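Local coordinates for protease Do-like 1, chloroplastic (PDB 3QO6), which acts as a chloroplast serine protease that is required at high temperature and may take part in degrading damaged proteins, at residues D99-V104 / I194-Y199; Q129-I134 / I169-A174; T161-Q166 / I303-K308; G218-Q223 / G228-P233. All coordinates share one frame; numbering follows the deposited sequence.

Interaction 1. Residues D99-V104 / I194-Y199; sequences DKDVAV and INTAIY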
loop_
_atom_site.group_PDB
_atom_site.type_symbol
_atom_site.label_atom_id
_atom_site.label_comp_id
_atom_site.label_asym_id
_atom_site.label_seq_id
_atom_site.Cartn_x
_atom_site.Cartn_y
_atom_site.Cartn_z
ATOM N N ASP B 99 -18.861 -16.371 24.271
ATOM C CA ASP B 99 -18.372 -15.301 25.094
ATOM C C ASP B 99 -17.011 -15.553 25.670
ATOM O O ASP B 99 -16.188 -14.655 25.690
ATOM C CB ASP B 99 -19.371 -14.986 26.196
ATOM C CG ASP B 99 -20.564 -14.234 25.672
ATOM O OD1 ASP B 99 -20.453 -13.619 24.578
ATOM O OD2 ASP B 99 -21.603 -14.246 26.356
ATOM N N LYS B 100 -16.767 -16.767 26.134
ATOM C CA LYS B 100 -15.479 -17.094 26.707
ATOM C C LYS B 100 -14.627 -17.875 25.716
ATOM O O LYS B 100 -13.646 -18.509 26.095
ATOM C CB LYS B 100 -15.682 -17.901 27.987
ATOM C CG LYS B 100 -16.682 -17.282 28.951
ATOM C CD LYS B 100 -16.145 -15.969 29.478
ATOM C CE LYS B 100 -17.083 -15.308 30.473
ATOM N NZ LYS B 100 -16.551 -13.950 30.857
ATOM N N ASP B 101 -15.014 -17.824 24.444
ATOM C CA ASP B 101 -14.310 -18.513 23.353
ATOM C C ASP B 101 -13.822 -19.935 23.645
ATOM O O ASP B 101 -12.732 -20.332 23.230
ATOM C CB ASP B 101 -13.140 -17.654 22.865
ATOM C CG ASP B 101 -12.642 -18.061 21.495
ATOM O OD1 ASP B 101 -13.426 -18.558 20.661
ATOM O OD2 ASP B 101 -11.451 -17.860 21.234
ATOM N N VAL B 102 -14.662 -20.699 24.337
ATOM C CA VAL B 102 -14.393 -22.094 24.697
ATOM C C VAL B 102 -15.286 -23.046 23.888
ATOM O O VAL B 102 -16.475 -22.788 23.708
ATOM C CB VAL B 102 -14.713 -22.327 26.151
ATOM C CG1 VAL B 102 -14.644 -23.808 26.464
ATOM C CG2 VAL B 102 -13.753 -21.549 26.994
ATOM N N ALA B 103 -14.733 -24.154 23.418
ATOM C CA ALA B 103 -15.529 -25.096 22.652
ATOM C C ALA B 103 -15.193 -26.530 23.007
ATOM O O ALA B 103 -14.051 -26.836 23.353
ATOM C CB ALA B 103 -15.317 -24.874 21.184
ATOM N N VAL B 104 -16.181 -27.419 22.951
ATOM C CA VAL B 104 -15.887 -28.819 23.246
ATOM C C VAL B 104 -16.184 -29.735 22.072
ATOM O O VAL B 104 -17.196 -29.600 21.404
ATOM C CB VAL B 104 -16.650 -29.349 24.452
ATOM C CG1 VAL B 104 -16.187 -30.762 24.721
ATOM C CG2 VAL B 104 -16.404 -28.474 25.666
ATOM N N ILE B 194 -6.201 -21.727 28.617
ATOM C CA ILE B 194 -6.239 -22.095 27.198
ATOM C C ILE B 194 -5.642 -20.906 26.461
ATOM O O ILE B 194 -6.153 -19.784 26.616
ATOM C CB ILE B 194 -7.676 -22.254 26.664
ATOM C CG1 ILE B 194 -8.499 -23.145 27.590
ATOM C CG2 ILE B 194 -7.644 -22.888 25.287
ATOM C CD1 ILE B 194 -9.862 -23.519 27.016
ATOM N N ASN B 195 -4.586 -21.127 25.669
ATOM C CA ASN B 195 -3.970 -20.013 24.952
ATOM C C ASN B 195 -4.953 -19.593 23.890
ATOM O O ASN B 195 -5.374 -20.413 23.083
ATOM C CB ASN B 195 -2.627 -20.422 24.331
ATOM C CG ASN B 195 -1.645 -20.938 25.364
ATOM O OD1 ASN B 195 -1.471 -20.336 26.413
ATOM N ND2 ASN B 195 -1.005 -22.067 25.072
ATOM N N THR B 196 -5.334 -18.324 23.863
ATOM C CA THR B 196 -6.313 -17.957 22.873
ATOM C C THR B 196 -6.100 -16.723 22.039
ATOM O O THR B 196 -6.678 -16.630 20.965
ATOM C CB THR B 196 -7.760 -17.924 23.492
ATOM O OG1 THR B 196 -8.292 -16.598 23.439
ATOM C CG2 THR B 196 -7.761 -18.442 24.913
ATOM N N ALA B 197 -5.279 -15.786 22.493
ATOM C CA ALA B 197 -5.037 -14.562 21.720
ATOM C C ALA B 197 -3.777 -13.795 22.152
ATOM O O ALA B 197 -3.149 -14.095 23.190
ATOM C CB ALA B 197 -6.244 -13.626 21.822
ATOM N N ILE B 198 -3.427 -12.788 21.351
ATOM C CA ILE B 198 -2.262 -11.967 21.646
ATOM C C ILE B 198 -2.497 -10.501 21.249
ATOM O O ILE B 198 -3.464 -10.172 20.573
ATOM C CB ILE B 198 -1.074 -12.475 20.852
ATOM C CG1 ILE B 198 -1.305 -12.141 19.386
ATOM C CG2 ILE B 198 -0.906 -14.003 21.025
ATOM C CD1 ILE B 198 -0.187 -12.604 18.503
ATOM N N TYR B 199 -1.611 -9.628 21.706
ATOM C CA TYR B 199 -1.628 -8.213 21.341
ATOM C C TYR B 199 -0.350 -8.101 20.501
ATOM O O TYR B 199 0.739 -8.410 20.986
ATOM C CB TYR B 199 -1.523 -7.304 22.565
ATOM C CG TYR B 199 -2.846 -6.931 23.205
ATOM C CD1 TYR B 199 -4.069 -7.351 22.663
ATOM C CD2 TYR B 199 -2.882 -6.160 24.362
ATOM C CE1 TYR B 199 -5.289 -7.006 23.267
ATOM C CE2 TYR B 199 -4.087 -5.813 24.976
ATOM C CZ TYR B 199 -5.284 -6.231 24.430
ATOM O OH TYR B 199 -6.468 -5.849 25.039
#

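Interaction 2. Residues Q129-I134 / I169-A174; sequences QKVFAI and IQTDAA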
loop_
_atom_site.group_PDB
_atom_site.type_symbol
_atom_site.label_atom_id
_atom_site.label_comp_id
_atom_site.label_asym_id
_atom_site.label_seq_id
_atom_site.Cartn_x
_atom_site.Cartn_y
_atom_site.Cartn_z
ATOM N N GLN B 129 5.453 -16.781 38.206
ATOM C CA GLN B 129 5.697 -18.235 38.174
ATOM C C GLN B 129 5.830 -18.697 36.732
ATOM O O GLN B 129 5.290 -18.054 35.838
ATOM C CB GLN B 129 4.614 -19.014 38.928
ATOM C CG GLN B 129 3.234 -18.894 38.401
ATOM C CD GLN B 129 2.227 -19.626 39.300
ATOM O OE1 GLN B 129 1.487 -18.984 40.066
ATOM N NE2 GLN B 129 2.200 -20.969 39.217
ATOM N N LYS B 130 6.572 -19.772 36.492
ATOM C CA LYS B 130 6.766 -20.252 35.111
ATOM C C LYS B 130 5.570 -20.914 34.417
ATOM O O LYS B 130 4.733 -21.552 35.069
ATOM C CB LYS B 130 7.954 -21.218 35.040
ATOM C CG LYS B 130 9.194 -20.569 35.551
ATOM C CD LYS B 130 10.448 -21.371 35.292
ATOM C CE LYS B 130 11.676 -20.688 35.950
ATOM N NZ LYS B 130 12.895 -21.568 35.938
ATOM N N VAL B 131 5.480 -20.739 33.095
ATOM C CA VAL B 131 4.426 -21.389 32.332
ATOM C C VAL B 131 4.995 -22.071 31.096
ATOM O O VAL B 131 6.098 -21.748 30.610
ATOM C CB VAL B 131 3.328 -20.436 31.913
ATOM C CG1 VAL B 131 2.568 -19.965 33.140
ATOM C CG2 VAL B 131 3.904 -19.284 31.125
ATOM N N PHE B 132 4.227 -23.037 30.601
ATOM C CA PHE B 132 4.618 -23.822 29.450
ATOM C C PHE B 132 3.459 -23.865 28.466
ATOM O O PHE B 132 2.348 -24.283 28.818
ATOM C CB PHE B 132 4.979 -25.229 29.922
ATOM C CG PHE B 132 5.985 -25.239 31.012
ATOM C CD1 PHE B 132 7.306 -25.540 30.738
ATOM C CD2 PHE B 132 5.637 -24.805 32.290
ATOM C CE1 PHE B 132 8.285 -25.400 31.718
ATOM C CE2 PHE B 132 6.596 -24.650 33.288
ATOM C CZ PHE B 132 7.931 -24.948 33.002
ATOM N N ALA B 133 3.705 -23.415 27.237
ATOM C CA ALA B 133 2.648 -23.427 26.243
ATOM C C ALA B 133 2.950 -24.487 25.208
ATOM O O ALA B 133 4.072 -24.577 24.726
ATOM C CB ALA B 133 2.540 -22.085 25.582
ATOM N N ILE B 134 1.966 -25.317 24.889
ATOM C CA ILE B 134 2.159 -26.324 23.879
ATOM C C ILE B 134 1.023 -26.094 22.909
ATOM O O ILE B 134 -0.124 -25.930 23.324
ATOM C CB ILE B 134 2.064 -27.731 24.443
ATOM C CG1 ILE B 134 3.081 -27.914 25.559
ATOM C CG2 ILE B 134 2.336 -28.754 23.344
ATOM C CD1 ILE B 134 2.988 -29.289 26.242
ATOM N N ILE B 169 -5.443 -14.535 31.667
ATOM C CA ILE B 169 -4.025 -14.673 32.043
ATOM C C ILE B 169 -3.103 -14.093 30.945
ATOM O O ILE B 169 -3.375 -14.265 29.762
ATOM C CB ILE B 169 -3.611 -16.136 32.218
ATOM C CG1 ILE B 169 -4.374 -16.780 33.378
ATOM C CG2 ILE B 169 -2.112 -16.204 32.473
ATOM C CD1 ILE B 169 -4.213 -18.293 33.433
ATOM N N GLN B 170 -2.023 -13.416 31.350
ATOM C CA GLN B 170 -1.063 -12.814 30.420
ATOM C C GLN B 170 0.299 -13.493 30.586
ATOM O O GLN B 170 0.767 -13.669 31.709
ATOM C CB GLN B 170 -0.922 -11.337 30.722
ATOM C CG GLN B 170 -0.194 -10.583 29.672
ATOM C CD GLN B 170 0.008 -9.152 30.072
ATOM O OE1 GLN B 170 -0.881 -8.530 30.633
ATOM N NE2 GLN B 170 1.180 -8.616 29.782
ATOM N N THR B 171 0.926 -13.877 29.477
ATOM C CA THR B 171 2.202 -14.569 29.523
ATOM C C THR B 171 3.120 -14.094 28.400
ATOM O O THR B 171 2.644 -13.643 27.334
ATOM C CB THR B 171 2.022 -16.087 29.372
ATOM O OG1 THR B 171 3.292 -16.723 29.507
ATOM C CG2 THR B 171 1.478 -16.440 27.987
ATOM N N ASP B 172 4.430 -14.193 28.637
ATOM C CA ASP B 172 5.383 -13.754 27.640
ATOM C C ASP B 172 5.996 -14.935 26.934
ATOM O O ASP B 172 7.009 -14.804 26.231
ATOM C CB ASP B 172 6.447 -12.811 28.239
ATOM C CG ASP B 172 7.295 -13.457 29.331
ATOM O OD1 ASP B 172 6.953 -14.572 29.795
ATOM O OD2 ASP B 172 8.315 -12.829 29.732
ATOM N N ALA B 173 5.354 -16.090 27.113
ATOM C CA ALA B 173 5.753 -17.307 26.421
ATOM C C ALA B 173 5.282 -17.062 24.994
ATOM O O ALA B 173 4.146 -16.629 24.790
ATOM C CB ALA B 173 5.015 -18.505 26.978
ATOM N N ALA B 174 6.143 -17.327 24.013
ATOM C CA ALA B 174 5.793 -17.125 22.604
ATOM C C ALA B 174 4.455 -17.782 22.213
ATOM O O ALA B 174 4.284 -19.010 22.320
ATOM C CB ALA B 174 6.913 -17.665 21.737
#

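Interaction 3. Residues T161-Q166 / I303-K308; sequences TGRPIQ and ILDQCK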
loop_
_atom_site.group_PDB
_atom_site.type_symbol
_atom_site.label_atom_id
_atom_site.label_comp_id
_atom_site.label_asym_id
_atom_site.label_seq_id
_atom_site.Cartn_x
_atom_site.Cartn_y
_atom_site.Cartn_z
ATOM N N THR B 161 -16.980 -12.063 19.539
ATOM C CA THR B 161 -18.305 -11.485 19.749
ATOM C C THR B 161 -18.172 -10.012 20.104
ATOM O O THR B 161 -19.124 -9.250 19.999
ATOM C CB THR B 161 -19.025 -12.151 20.922
ATOM O OG1 THR B 161 -18.939 -13.575 20.784
ATOM C CG2 THR B 161 -20.490 -11.722 20.954
ATOM N N GLY B 162 -16.979 -9.626 20.541
ATOM C CA GLY B 162 -16.744 -8.246 20.921
ATOM C C GLY B 162 -16.895 -8.096 22.420
ATOM O O GLY B 162 -16.289 -7.215 23.041
ATOM N N ARG B 163 -17.718 -8.966 23.000
ATOM C CA ARG B 163 -17.954 -8.959 24.431
ATOM C C ARG B 163 -16.608 -9.158 25.127
ATOM O O ARG B 163 -15.773 -9.920 24.663
ATOM C CB ARG B 163 -18.917 -10.092 24.803
ATOM C CG ARG B 163 -19.231 -10.141 26.284
ATOM C CD ARG B 163 -20.317 -11.136 26.646
ATOM N NE ARG B 163 -20.600 -11.065 28.080
ATOM C CZ ARG B 163 -21.787 -10.759 28.600
ATOM N NH1 ARG B 163 -22.819 -10.495 27.795
ATOM N NH2 ARG B 163 -21.930 -10.704 29.926
ATOM N N PRO B 164 -16.366 -8.453 26.240
ATOM C CA PRO B 164 -15.082 -8.629 26.928
ATOM C C PRO B 164 -14.993 -9.943 27.705
ATOM O O PRO B 164 -15.994 -10.432 28.214
ATOM C CB PRO B 164 -15.029 -7.420 27.849
ATOM C CG PRO B 164 -16.469 -7.233 28.212
ATOM C CD PRO B 164 -17.144 -7.366 26.856
ATOM N N ILE B 165 -13.798 -10.521 27.771
ATOM C CA ILE B 165 -13.601 -11.747 28.522
ATOM C C ILE B 165 -12.847 -11.303 29.763
ATOM O O ILE B 165 -11.763 -10.731 29.662
ATOM C CB ILE B 165 -12.743 -12.765 27.771
ATOM C CG1 ILE B 165 -13.312 -13.009 26.372
ATOM C CG2 ILE B 165 -12.708 -14.063 28.541
ATOM C CD1 ILE B 165 -12.536 -14.062 25.537
ATOM N N GLN B 166 -13.428 -11.535 30.933
ATOM C CA GLN B 166 -12.795 -11.136 32.172
ATOM C C GLN B 166 -11.818 -12.190 32.664
ATOM O O GLN B 166 -11.753 -13.298 32.145
ATOM C CB GLN B 166 -13.856 -10.917 33.252
ATOM C CG GLN B 166 -14.373 -9.489 33.411
ATOM C CD GLN B 166 -15.192 -8.995 32.228
ATOM O OE1 GLN B 166 -16.124 -9.669 31.764
ATOM N NE2 GLN B 166 -14.863 -7.798 31.746
ATOM N N ILE B 303 -20.066 -6.505 35.479
ATOM C CA ILE B 303 -21.009 -6.704 36.557
ATOM C C ILE B 303 -22.053 -7.788 36.269
ATOM O O ILE B 303 -22.330 -8.605 37.137
ATOM C CB ILE B 303 -21.682 -5.379 36.921
ATOM C CG1 ILE B 303 -22.124 -5.412 38.373
ATOM C CG2 ILE B 303 -22.871 -5.148 36.044
ATOM C CD1 ILE B 303 -21.026 -5.848 39.327
ATOM N N LEU B 304 -22.629 -7.818 35.070
ATOM C CA LEU B 304 -23.608 -8.859 34.753
ATOM C C LEU B 304 -22.938 -10.214 34.658
ATOM O O LEU B 304 -23.581 -11.244 34.805
ATOM C CB LEU B 304 -24.302 -8.599 33.426
ATOM C CG LEU B 304 -25.671 -7.926 33.441
ATOM C CD1 LEU B 304 -25.550 -6.476 33.871
ATOM C CD2 LEU B 304 -26.253 -8.018 32.044
ATOM N N ASP B 305 -21.642 -10.209 34.395
ATOM C CA ASP B 305 -20.888 -11.445 34.283
ATOM C C ASP B 305 -21.002 -12.229 35.580
ATOM O O ASP B 305 -20.707 -13.421 35.629
ATOM C CB ASP B 305 -19.421 -11.130 34.035
ATOM C CG ASP B 305 -18.725 -12.210 33.237
ATOM O OD1 ASP B 305 -17.515 -12.421 33.485
ATOM O OD2 ASP B 305 -19.385 -12.829 32.358
ATOM N N GLN B 306 -21.428 -11.548 36.636
ATOM C CA GLN B 306 -21.548 -12.160 37.944
ATOM C C GLN B 306 -22.948 -12.636 38.247
ATOM O O GLN B 306 -23.181 -13.290 39.261
ATOM C CB GLN B 306 -21.121 -11.155 39.012
ATOM C CG GLN B 306 -19.647 -10.774 38.945
ATOM C CD GLN B 306 -18.742 -11.891 39.442
ATOM O OE1 GLN B 306 -18.517 -12.026 40.651
ATOM N NE2 GLN B 306 -18.235 -12.713 38.512
ATOM N N CYS B 307 -23.893 -12.320 37.376
ATOM C CA CYS B 307 -25.255 -12.728 37.636
ATOM C C CYS B 307 -25.610 -14.017 36.957
ATOM O O CYS B 307 -24.885 -14.496 36.081
ATOM C CB CYS B 307 -26.205 -11.630 37.211
ATOM S SG CYS B 307 -25.698 -10.089 37.957
ATOM N N LYS B 308 -26.730 -14.585 37.388
ATOM C CA LYS B 308 -27.225 -15.833 36.841
ATOM C C LYS B 308 -28.678 -15.663 36.394
ATOM O O LYS B 308 -29.397 -14.821 36.927
ATOM C CB LYS B 308 -27.076 -16.936 37.897
ATOM C CG LYS B 308 -27.179 -16.459 39.352
ATOM C CD LYS B 308 -26.784 -17.574 40.335
ATOM C CE LYS B 308 -27.096 -17.230 41.803
ATOM N NZ LYS B 308 -26.304 -16.088 42.343
#

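Interaction 4. Residues G218-Q223 / G228-P233; sequences GGIVDQ and GKVTRP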
loop_
_atom_site.group_PDB
_atom_site.type_symbol
_atom_site.label_atom_id
_atom_site.label_comp_id
_atom_site.label_asym_id
_atom_site.label_seq_id
_atom_site.Cartn_x
_atom_site.Cartn_y
_atom_site.Cartn_z
ATOM N N GLY B 218 -13.210 -25.023 33.177
ATOM C CA GLY B 218 -13.803 -26.226 33.730
ATOM C C GLY B 218 -15.313 -26.175 33.886
ATOM O O GLY B 218 -15.994 -27.162 33.601
ATOM N N GLY B 219 -15.843 -25.040 34.340
ATOM C CA GLY B 219 -17.278 -24.919 34.508
ATOM C C GLY B 219 -17.987 -25.068 33.176
ATOM O O GLY B 219 -18.928 -25.856 33.042
ATOM N N ILE B 220 -17.520 -24.296 32.195
ATOM C CA ILE B 220 -18.056 -24.284 30.841
ATOM C C ILE B 220 -17.981 -25.659 30.173
ATOM O O ILE B 220 -18.920 -26.071 29.499
ATOM C CB ILE B 220 -17.288 -23.268 29.996
ATOM C CG1 ILE B 220 -17.592 -21.872 30.518
ATOM C CG2 ILE B 220 -17.609 -23.439 28.496
ATOM C CD1 ILE B 220 -16.942 -20.795 29.702
ATOM N N VAL B 221 -16.872 -26.369 30.334
ATOM C CA VAL B 221 -16.799 -27.688 29.740
ATOM C C VAL B 221 -17.855 -28.619 30.388
ATOM O O VAL B 221 -18.459 -29.433 29.682
ATOM C CB VAL B 221 -15.371 -28.288 29.865
ATOM C CG1 VAL B 221 -15.352 -29.749 29.416
ATOM C CG2 VAL B 221 -14.412 -27.488 28.992
ATOM N N ASP B 222 -18.094 -28.499 31.702
ATOM C CA ASP B 222 -19.102 -29.340 32.349
ATOM C C ASP B 222 -20.446 -29.072 31.701
ATOM O O ASP B 222 -21.071 -29.979 31.133
ATOM C CB ASP B 222 -19.236 -29.049 33.847
ATOM C CG ASP B 222 -18.005 -29.425 34.620
ATOM O OD1 ASP B 222 -17.510 -30.554 34.428
ATOM O OD2 ASP B 222 -17.530 -28.597 35.428
ATOM N N GLN B 223 -20.883 -27.822 31.779
ATOM C CA GLN B 223 -22.158 -27.443 31.210
ATOM C C GLN B 223 -22.293 -27.814 29.756
ATOM O O GLN B 223 -23.377 -28.152 29.291
ATOM C CB GLN B 223 -22.373 -25.956 31.349
ATOM C CG GLN B 223 -22.415 -25.492 32.760
ATOM C CD GLN B 223 -22.652 -24.018 32.805
ATOM O OE1 GLN B 223 -23.699 -23.535 32.347
ATOM N NE2 GLN B 223 -21.676 -23.270 33.330
ATOM N N GLY B 228 -24.830 -29.223 26.379
ATOM C CA GLY B 228 -24.356 -28.769 25.079
ATOM C C GLY B 228 -24.607 -27.310 24.807
ATOM O O GLY B 228 -24.658 -26.895 23.664
ATOM N N LYS B 229 -24.740 -26.522 25.865
ATOM C CA LYS B 229 -24.998 -25.095 25.726
ATOM C C LYS B 229 -24.726 -24.518 27.093
ATOM O O LYS B 229 -24.679 -25.254 28.073
ATOM C CB LYS B 229 -26.470 -24.870 25.319
ATOM C CG LYS B 229 -27.172 -23.622 25.905
ATOM C CD LYS B 229 -28.490 -23.312 25.150
ATOM C CE LYS B 229 -29.119 -21.930 25.520
ATOM N NZ LYS B 229 -30.059 -21.856 26.727
ATOM N N VAL B 230 -24.515 -23.212 27.162
ATOM C CA VAL B 230 -24.287 -22.549 28.434
ATOM C C VAL B 230 -25.362 -21.503 28.472
ATOM O O VAL B 230 -25.588 -20.818 27.482
ATOM C CB VAL B 230 -22.905 -21.877 28.504
ATOM C CG1 VAL B 230 -22.914 -20.787 29.529
ATOM C CG2 VAL B 230 -21.867 -22.888 28.918
ATOM N N THR B 231 -26.051 -21.374 29.592
ATOM C CA THR B 231 -27.114 -20.387 29.623
ATOM C C THR B 231 -26.693 -19.160 30.392
ATOM O O THR B 231 -26.392 -19.214 31.601
ATOM C CB THR B 231 -28.423 -20.997 30.186
ATOM O OG1 THR B 231 -28.949 -21.916 29.222
ATOM C CG2 THR B 231 -29.459 -19.918 30.466
ATOM N N ARG B 232 -26.676 -18.046 29.666
ATOM C CA ARG B 232 -26.253 -16.775 30.221
ATOM C C ARG B 232 -27.362 -15.739 30.259
ATOM O O ARG B 232 -28.138 -15.575 29.316
ATOM C CB ARG B 232 -25.060 -16.256 29.407
ATOM C CG ARG B 232 -23.846 -17.215 29.349
ATOM C CD ARG B 232 -22.793 -16.688 28.389
ATOM N NE ARG B 232 -21.475 -17.265 28.624
ATOM C CZ ARG B 232 -20.902 -17.346 29.824
ATOM N NH1 ARG B 232 -21.537 -16.894 30.903
ATOM N NH2 ARG B 232 -19.685 -17.859 29.948
ATOM N N PRO B 233 -27.422 -14.987 31.352
ATOM C CA PRO B 233 -28.426 -13.936 31.584
ATOM C C PRO B 233 -28.288 -12.688 30.711
ATOM O O PRO B 233 -27.200 -12.356 30.274
ATOM C CB PRO B 233 -28.210 -13.596 33.051
ATOM C CG PRO B 233 -26.667 -13.716 33.157
ATOM C CD PRO B 233 -26.381 -14.990 32.400
#

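Interaction 1. Residues D99-V104 / I194-Y199
Asp101 and Thr196 face each other across the seam between the two barrels of this trypsin-like protease, and the aspartate is the side chain to follow. Its CB leaves the backbone toward segment 194-199, from a residue whose phi is positive (42°), as fits the G1 beta bulge that Asp101 and Val102 form opposite Asp97. CG is turned anti to the backbone N (chi1 -162°), which sets it beside the carbonyl carbon. At the tip, OD2 comes to 4.1 Å from Thr196 OG1, too far for a hydrogen bond; the two side chains run past each other in opposite senses. The main partner of OD2 is ND1 of His71, to which it is hydrogen-bonded. With Ser180 these two residues make up the predicted charge relay system, so Thr196 is a second-shell neighbour of a probable catalytic pair.

Beside this polar approach lies an apolar one. Val102 CG2 and Ile194 CD1 meet at 4.4 Å, a loose touch one residue on from Asp101 and two back from Thr196. Both residues are buried.

Thr196 belongs to a classic beta bulge with Ala197 opposite Phe210, and beyond it the strand does different work: Thr196 and Ile198 make backbone hydrogen bonds with the bound peptide, as the corresponding strand does in trypsin-like enzymes. Around the contact, strand 65-69 touches Ile194 and Thr196 through Asn69, while helix 214-227 lies against Val102 through Ile220 and against Ile194 through Val217, bridging strands 102-107 and 191-198.

Interaction 2. Residues Q129-I134 / I169-A174
Val131 meets Thr171 and Ala173 inside the C-terminal barrel, where strands 130-135 and 168-171 are not paired with each other but both pair with strand 143-157. The apolar part is small: Val131 CG2 approaches Ala173 CB to 4.4 Å, and Ala133 points the same way, with Leu184 and Ile149 lying against Val131 from neighbouring strands.

The mixed part is the Val131-Thr171 pair, whose side chains cross at a slant. Val131 CG2, set between its backbone N and carbonyl carbon by a chi1 of -68°, rests on Thr171 OG1 at 3.1 Å, a short approach for carbon and oxygen.

The polar part lies on the threonine side alone. Because chi1 (-176°) swings OG1 opposite the backbone N, Thr171 accepts from Ala173 N at 3.2 Å in a fairly straight bond (160°), an ST turn that bends the chain as the strand ends. The same hydroxyl is hydrogen-bonded to Val148 O. A valine in place of Thr171 would probably leave both the Ala173 N-H and the Val148 carbonyl without this mate, and the turn less fixed.

The case illustrates a general rule: backbone partners pay for a buried hydroxyl, which can then lie under a methyl although no hydrogen bond joins the segments.

Interaction 3. Residues T161-Q166 / I303-K308
Asp305 of the PDZ domain faces Gln166 and Arg163 of the protease domain, and the conformations of these three side chains set the geometry. Asp305 CG sits opposite its backbone N (chi1 -151°), which presents OD2 to Arg163 and OD1 to Gln166. Arg163 stays extended from CG to NE and brings NH2 to 4.1 Å from Asp305 OD2. The opposite charges are near but beyond salt-bridge distance, and the carboxylate oxygen approaches the guanidinium obliquely.

In Gln166 the bend at chi2 (68°) brings OE1 round to 3.5 Å from Asp305 OD1, while Gln166 CB lies 4.0 Å from the same oxygen. The two side chains pass in opposite directions, their amide and carboxylate planes 72° apart. Both oxygens are acceptors and make no hydrogen bond; the amide nitrogen NE2 turns instead to Glu155, in a weak bond.

The charge of Asp305 is probably offset in large part by Lys100, whose NZ makes a salt bridge with OD1. An alanine in place of Asp305 would remove the carboxylate and would probably leave Lys100 without its mate and Arg163 without this nearby opposite charge. The aspartate is presented by a type I turn from Leu304 to Cys307, closed by Cys307 N to Leu304 O at 2.8 Å.

The turn lies at the C-terminal side of helix 297-304, whose Tyr301 packs on Arg163 and Pro164 and whose Arg302 touches Gln166. Strand 164-166, antiparallel to strand 143-157 and with Arg163 just before it, supplies the protease side, where the end region of a PDZ helix meets a short strand of the C-terminal barrel.

Interaction 4. Residues G218-Q223 / G228-P233
Gln223 turns CG anti to its own carbonyl carbon (chi1 -62°) and runs extended beyond it, a shape that carries the chain obliquely across Val230, whose CG2 is likewise anti to its carbonyl carbon. The valine methyl therefore fits against the glutamine at two levels: CG2 lies 3.9 Å from Gln223 CB near the helix and equally near OE1 toward the tip. The approach is one of van der Waals contact.

Next to it, Ile220 CG2 meets the same Val230 methyl at 4.3 Å. The other branch of the isoleucine, ending in CD1, lies 4.0 Å from Arg232 NH2, with the two side chains crossing at about a right angle. Val230 also has a second role: its CG1 sits 3.9 Å above the plane of the Arg232 guanidinium, offset toward the rim, so one face of that flat group rests near a methyl. The charge itself is paired with Asp97, to which NH2 forms a salt bridge, and this probably does more to set the position of the guanidinium than its apolar neighbours.

Between the backbones the link is slight. Gly228 N gives a weak hydrogen bond to Gln223 O at 3.4 Å, well bent (126°), as the chain leaves the helix through a residue of positive phi.

Thus the chain folds back along the helix it has just left, on its way from protease to PDZ domain. Helix 214-227 also rests on strand 102-107 through Ile220 and Val221, while Ile220 and Val230 both touch Asp97 of strand 88-97; ahead, Pro233 meets Leu330 of strand 326-332.

How the interactions relate
Three of the contacts gather round the Asp99-Lys100 corner. Interaction 1 lies between the two barrels, about 14 Å between centres from interaction 3 and about 15 Å from interaction 4. The Lys100-Asp305 salt bridge ties it to the former, and the packing of Lys100 and Val102 on Ile220 to the latter. Interaction 4 is nested within the loop closed by interaction 3, and both sit where protease and PDZ domain join. Interaction 2, nested in the loop of interaction 1, lies farther out in the C-terminal barrel; its centre is about 14 Å from that of interaction 1, with Asn195 packing on Ala133, and about 26 Å from that of interaction 4. The predicted catalytic aspartate is thus close to the domain junction.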